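PDB 2H8G: 5'-Methylthioadenosine Nucleosidase, which is probably a nucleosidase of the phosphorylase superfamily and is modelled with adenine bound. Local coordinates for residues A[57-69]-A[73-85]. Residues are numbered along the deposited sequence; the frame is centred on the assembly and turned at random.
Sequences GKGLPWVLYHGVH and RINVVCPGRDAAL
V63, Y65 and G67 pair with C78, V76 and I74 in an antiparallel beta hairpin at one side of the central mixed sheet of this phosphorylase-superfamily fold, where strand 73-78 also runs parallel to strand 28-32. The axes of strands 63-69 and 73-78 approach to 4.7 Å at 167°, and six backbone hydrogen bonds join them. V63/C78, Y65/V76 and G67/I74 are the hydrogen-bonded pairs; of their bonds only G67 N to I74 O, at the turn end, is weak, bent to 130°.

On one face, L64 and V77 project alongside one another. With chi1 at 171°, CG swings away from the backbone N of L64, and its CD1 presses to 3.3 Å from V77 CG1, a close fit for two methyl carbons; helix 92-106 packs against V77. Y65 and C78 share the other face with V76, beneath helix 36-45: C78 SG sits at the edge of the Y65 ring, 4.2 Å from CE1. Near the turn, I74 CD1 meets H69 CB at 3.6 Å, while H69 NE2 is hydrogen-bonded to N257 OD1.

Past the strand ends, W62 turns its indole edge to P79 O, 3.2 Å from CD1 and in the ring plane. A water accepts from W62 NE1 at 2.9 Å and gives a weak bond to P79 O. The ring also meets F100 of the second subunit. The ladder thus pairs the facing N-H and C=O groups, T51, S49 and V29 take outward ones, and apolar contacts line both faces, H66 and N75 forming the polar part of the L64/V77 face, while the indole carries the hairpin's open end into the dimer interface.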
loop_
_atom_site.group_PDB
_atom_site.type_symbol
_atom_site.label_atom_id
_atom_site.label_comp_id
_atom_site.label_asym_id
_atom_site.label_seq_id
_atom_site.Cartn_x
_atom_site.Cartn_y
_atom_site.Cartn_z
ATOM N N GLY A 57 10.289 7.032 -12.704
ATOM C CA GLY A 57 11.385 6.682 -11.818
ATOM C C GLY A 57 12.640 6.212 -12.528
ATOM O O GLY A 57 12.612 5.883 -13.713
ATOM N N LYS A 58 13.748 6.182 -11.793
ATOM C CA LYS A 58 15.026 5.751 -12.343
ATOM C C LYS A 58 15.461 4.434 -11.706
ATOM O O LYS A 58 16.089 4.426 -10.647
ATOM C CB LYS A 58 16.090 6.827 -12.103
ATOM C CG LYS A 58 17.494 6.435 -12.545
ATOM C CD LYS A 58 18.482 7.589 -12.407
ATOM C CE LYS A 58 18.271 8.648 -13.484
ATOM N NZ LYS A 58 16.918 9.268 -13.434
ATOM N N GLY A 59 15.121 3.324 -12.356
ATOM C CA GLY A 59 15.488 2.019 -11.835
ATOM C C GLY A 59 14.304 1.235 -11.299
ATOM O O GLY A 59 14.468 0.317 -10.494
ATOM N N LEU A 60 13.108 1.591 -11.752
ATOM C CA LEU A 60 11.891 0.919 -11.313
ATOM C C LEU A 60 11.279 0.099 -12.446
ATOM O O LEU A 60 11.497 0.388 -13.621
ATOM C CB LEU A 60 10.882 1.956 -10.814
ATOM C CG LEU A 60 11.390 2.845 -9.676
ATOM C CD1 LEU A 60 10.381 3.945 -9.386
ATOM C CD2 LEU A 60 11.640 1.997 -8.440
ATOM N N PRO A 61 10.508 -0.945 -12.104
ATOM C CA PRO A 61 9.873 -1.799 -13.111
ATOM C C PRO A 61 8.597 -1.187 -13.682
ATOM O O PRO A 61 7.989 -1.747 -14.594
ATOM C CB PRO A 61 9.594 -3.077 -12.336
ATOM C CG PRO A 61 9.240 -2.547 -10.985
ATOM C CD PRO A 61 10.303 -1.495 -10.752
ATOM N N TRP A 62 8.200 -0.038 -13.150
ATOM C CA TRP A 62 6.984 0.620 -13.610
ATOM C C TRP A 62 7.038 0.956 -15.094
ATOM O O TRP A 62 8.071 1.390 -15.611
ATOM C CB TRP A 62 6.724 1.886 -12.792
ATOM C CG TRP A 62 6.649 1.626 -11.318
ATOM C CD1 TRP A 62 6.452 0.420 -10.707
ATOM C CD2 TRP A 62 6.756 2.593 -10.270
ATOM N NE1 TRP A 62 6.434 0.577 -9.342
ATOM C CE2 TRP A 62 6.618 1.902 -9.046
ATOM C CE3 TRP A 62 6.956 3.981 -10.244
ATOM C CZ2 TRP A 62 6.673 2.550 -7.806
ATOM C CZ3 TRP A 62 7.011 4.626 -9.009
ATOM C CH2 TRP A 62 6.871 3.907 -7.809
ATOM N N VAL A 63 5.914 0.749 -15.770
ATOM C CA VAL A 63 5.812 1.013 -17.199
ATOM C C VAL A 63 4.897 2.202 -17.458
ATOM O O VAL A 63 3.776 2.261 -16.952
ATOM C CB VAL A 63 5.249 -0.211 -17.948
ATOM C CG1 VAL A 63 5.326 0.019 -19.449
ATOM C CG2 VAL A 63 6.010 -1.464 -17.553
ATOM N N LEU A 64 5.383 3.152 -18.249
ATOM C CA LEU A 64 4.610 4.340 -18.581
ATOM C C LEU A 64 4.427 4.471 -20.087
ATOM O O LEU A 64 5.404 4.540 -20.833
ATOM C CB LEU A 64 5.308 5.591 -18.040
ATOM C CG LEU A 64 4.740 6.946 -18.477
ATOM C CD1 LEU A 64 3.280 7.067 -18.048
ATOM C CD2 LEU A 64 5.571 8.063 -17.870
ATOM N N TYR A 65 3.176 4.490 -20.532
ATOM C CA TYR A 65 2.883 4.641 -21.953
ATOM C C TYR A 65 2.322 6.043 -22.130
ATOM O O TYR A 65 1.441 6.461 -21.376
ATOM C CB TYR A 65 1.839 3.625 -22.429
ATOM C CG TYR A 65 2.182 2.176 -22.174
ATOM C CD1 TYR A 65 1.885 1.575 -20.954
ATOM C CD2 TYR A 65 2.784 1.397 -23.164
ATOM C CE1 TYR A 65 2.170 0.234 -20.723
ATOM C CE2 TYR A 65 3.077 0.052 -22.943
ATOM C CZ TYR A 65 2.766 -0.523 -21.719
ATOM O OH TYR A 65 3.047 -1.850 -21.492
ATOM N N HIS A 66 2.834 6.776 -23.112
ATOM C CA HIS A 66 2.353 8.129 -23.351
ATOM C C HIS A 66 1.873 8.293 -24.786
ATOM O O HIS A 66 2.286 7.558 -25.684
ATOM C CB HIS A 66 3.452 9.153 -23.043
ATOM C CG HIS A 66 4.576 9.157 -24.033
ATOM N ND1 HIS A 66 5.302 8.027 -24.345
ATOM C CD2 HIS A 66 5.107 10.160 -24.772
ATOM C CE1 HIS A 66 6.231 8.334 -25.233
ATOM N NE2 HIS A 66 6.134 9.622 -25.509
ATOM N N GLY A 67 0.986 9.260 -24.988
ATOM C CA GLY A 67 0.454 9.507 -26.311
ATOM C C GLY A 67 -0.488 10.690 -26.296
ATOM O O GLY A 67 -0.744 11.279 -25.244
ATOM N N VAL A 68 -1.007 11.043 -27.466
ATOM C CA VAL A 68 -1.922 12.169 -27.571
ATOM C C VAL A 68 -3.145 11.818 -28.406
ATOM O O VAL A 68 -3.036 11.213 -29.473
ATOM C CB VAL A 68 -1.230 13.395 -28.208
ATOM C CG1 VAL A 68 -2.184 14.578 -28.224
ATOM C CG2 VAL A 68 0.038 13.738 -27.438
ATOM N N HIS A 69 -4.313 12.193 -27.898
ATOM C CA HIS A 69 -5.568 11.948 -28.589
ATOM C C HIS A 69 -6.350 13.249 -28.559
ATOM O O HIS A 69 -6.793 13.690 -27.499
ATOM C CB HIS A 69 -6.369 10.850 -27.890
ATOM C CG HIS A 69 -7.616 10.463 -28.621
ATOM N ND1 HIS A 69 -7.595 9.880 -29.869
ATOM C CD2 HIS A 69 -8.922 10.587 -28.285
ATOM C CE1 HIS A 69 -8.834 9.661 -30.272
ATOM N NE2 HIS A 69 -9.658 10.081 -29.329
ATOM N N ARG A 73 -3.781 14.751 -23.332
ATOM C CA ARG A 73 -2.527 14.037 -23.175
ATOM C C ARG A 73 -2.938 12.792 -22.403
ATOM O O ARG A 73 -3.590 12.897 -21.366
ATOM C CB ARG A 73 -1.531 14.852 -22.347
ATOM C CG ARG A 73 -0.964 16.066 -23.063
ATOM C CD ARG A 73 -0.013 16.838 -22.159
ATOM N NE ARG A 73 0.724 17.868 -22.887
ATOM C CZ ARG A 73 1.612 17.614 -23.844
ATOM N NH1 ARG A 73 1.878 16.362 -24.190
ATOM N NH2 ARG A 73 2.238 18.612 -24.456
ATOM N N ILE A 74 -2.583 11.622 -22.915
ATOM C CA ILE A 74 -2.949 10.381 -22.248
ATOM C C ILE A 74 -1.736 9.635 -21.726
ATOM O O ILE A 74 -0.808 9.333 -22.473
ATOM C CB ILE A 74 -3.722 9.441 -23.193
ATOM C CG1 ILE A 74 -4.953 10.157 -23.746
ATOM C CG2 ILE A 74 -4.134 8.176 -22.444
ATOM C CD1 ILE A 74 -5.743 9.332 -24.733
ATOM N N ASN A 75 -1.753 9.343 -20.431
ATOM C CA ASN A 75 -0.672 8.606 -19.803
ATOM C C ASN A 75 -1.275 7.346 -19.198
ATOM O O ASN A 75 -2.356 7.386 -18.614
ATOM C CB ASN A 75 -0.014 9.449 -18.704
ATOM C CG ASN A 75 0.756 10.635 -19.259
ATOM O OD1 ASN A 75 0.535 11.779 -18.855
ATOM N ND2 ASN A 75 1.668 10.367 -20.184
ATOM N N VAL A 76 -0.598 6.220 -19.378
ATOM C CA VAL A 76 -1.061 4.956 -18.816
ATOM C C VAL A 76 0.101 4.397 -18.008
ATOM O O VAL A 76 1.193 4.204 -18.540
ATOM C CB VAL A 76 -1.446 3.940 -19.914
ATOM C CG1 VAL A 76 -1.862 2.619 -19.277
ATOM C CG2 VAL A 76 -2.582 4.494 -20.756
ATOM N N VAL A 77 -0.127 4.144 -16.724
ATOM C CA VAL A 77 0.931 3.625 -15.873
ATOM C C VAL A 77 0.571 2.274 -15.272
ATOM O O VAL A 77 -0.556 2.059 -14.823
ATOM C CB VAL A 77 1.268 4.620 -14.745
ATOM C CG1 VAL A 77 1.696 5.943 -15.351
ATOM C CG2 VAL A 77 0.064 4.821 -13.837
ATOM N N CYS A 78 1.543 1.366 -15.285
ATOM C CA CYS A 78 1.373 0.017 -14.760
ATOM C C CYS A 78 2.536 -0.300 -13.833
ATOM O O CYS A 78 3.666 0.122 -14.088
ATOM C CB CYS A 78 1.370 -1.000 -15.902
ATOM S SG CYS A 78 0.157 -0.686 -17.191
ATOM N N PRO A 79 2.280 -1.057 -12.753
ATOM C CA PRO A 79 3.323 -1.426 -11.791
ATOM C C PRO A 79 4.415 -2.294 -12.417
ATOM O O PRO A 79 5.526 -2.382 -11.893
ATOM C CB PRO A 79 2.541 -2.148 -10.693
ATOM C CG PRO A 79 1.393 -2.751 -11.436
ATOM C CD PRO A 79 0.978 -1.625 -12.356
ATOM N N GLY A 80 4.086 -2.935 -13.533
ATOM C CA GLY A 80 5.055 -3.764 -14.230
ATOM C C GLY A 80 5.323 -5.131 -13.638
ATOM O O GLY A 80 4.641 -5.580 -12.716
ATOM N N ARG A 81 6.343 -5.792 -14.174
ATOM C CA ARG A 81 6.724 -7.126 -13.734
ATOM C C ARG A 81 7.499 -7.125 -12.426
ATOM O O ARG A 81 8.380 -6.293 -12.203
ATOM C CB ARG A 81 7.581 -7.803 -14.803
ATOM C CG ARG A 81 7.041 -7.666 -16.213
ATOM C CD ARG A 81 8.165 -7.456 -17.220
ATOM N NE ARG A 81 9.003 -6.312 -16.865
ATOM C CZ ARG A 81 10.021 -6.358 -16.009
ATOM N NH1 ARG A 81 10.343 -7.500 -15.415
ATOM N NH2 ARG A 81 10.714 -5.258 -15.738
ATOM N N ASP A 82 7.161 -8.074 -11.564
ATOM C CA ASP A 82 7.843 -8.227 -10.292
ATOM C C ASP A 82 9.205 -8.833 -10.616
ATOM O O ASP A 82 9.285 -9.836 -11.324
ATOM C CB ASP A 82 7.061 -9.175 -9.388
ATOM C CG ASP A 82 7.756 -9.416 -8.069
ATOM O OD1 ASP A 82 7.891 -8.450 -7.293
ATOM O OD2 ASP A 82 8.174 -10.565 -7.810
ATOM N N ALA A 83 10.272 -8.230 -10.105
ATOM C CA ALA A 83 11.618 -8.725 -10.374
ATOM C C ALA A 83 11.829 -10.183 -9.969
ATOM O O ALA A 83 12.477 -10.945 -10.690
ATOM C CB ALA A 83 12.648 -7.838 -9.676
ATOM N N ALA A 84 11.275 -10.572 -8.824
ATOM C CA ALA A 84 11.437 -11.933 -8.319
ATOM C C ALA A 84 10.606 -13.013 -9.007
ATOM O O ALA A 84 11.122 -14.088 -9.311
ATOM C CB ALA A 84 11.166 -11.961 -6.812
ATOM N N LEU A 85 9.327 -12.741 -9.251
ATOM C CA LEU A 85 8.457 -13.734 -9.874
ATOM C C LEU A 85 8.089 -13.471 -11.332
ATOM O O LEU A 85 7.624 -14.375 -12.021
ATOM C CB LEU A 85 7.172 -13.904 -9.052
ATOM C CG LEU A 85 7.244 -14.625 -7.699
ATOM C CD1 LEU A 85 7.805 -16.029 -7.897
ATOM C CD2 LEU A 85 8.106 -13.841 -6.730
HETATM O O HOH W 1 5.914 -2.168 -8.499
#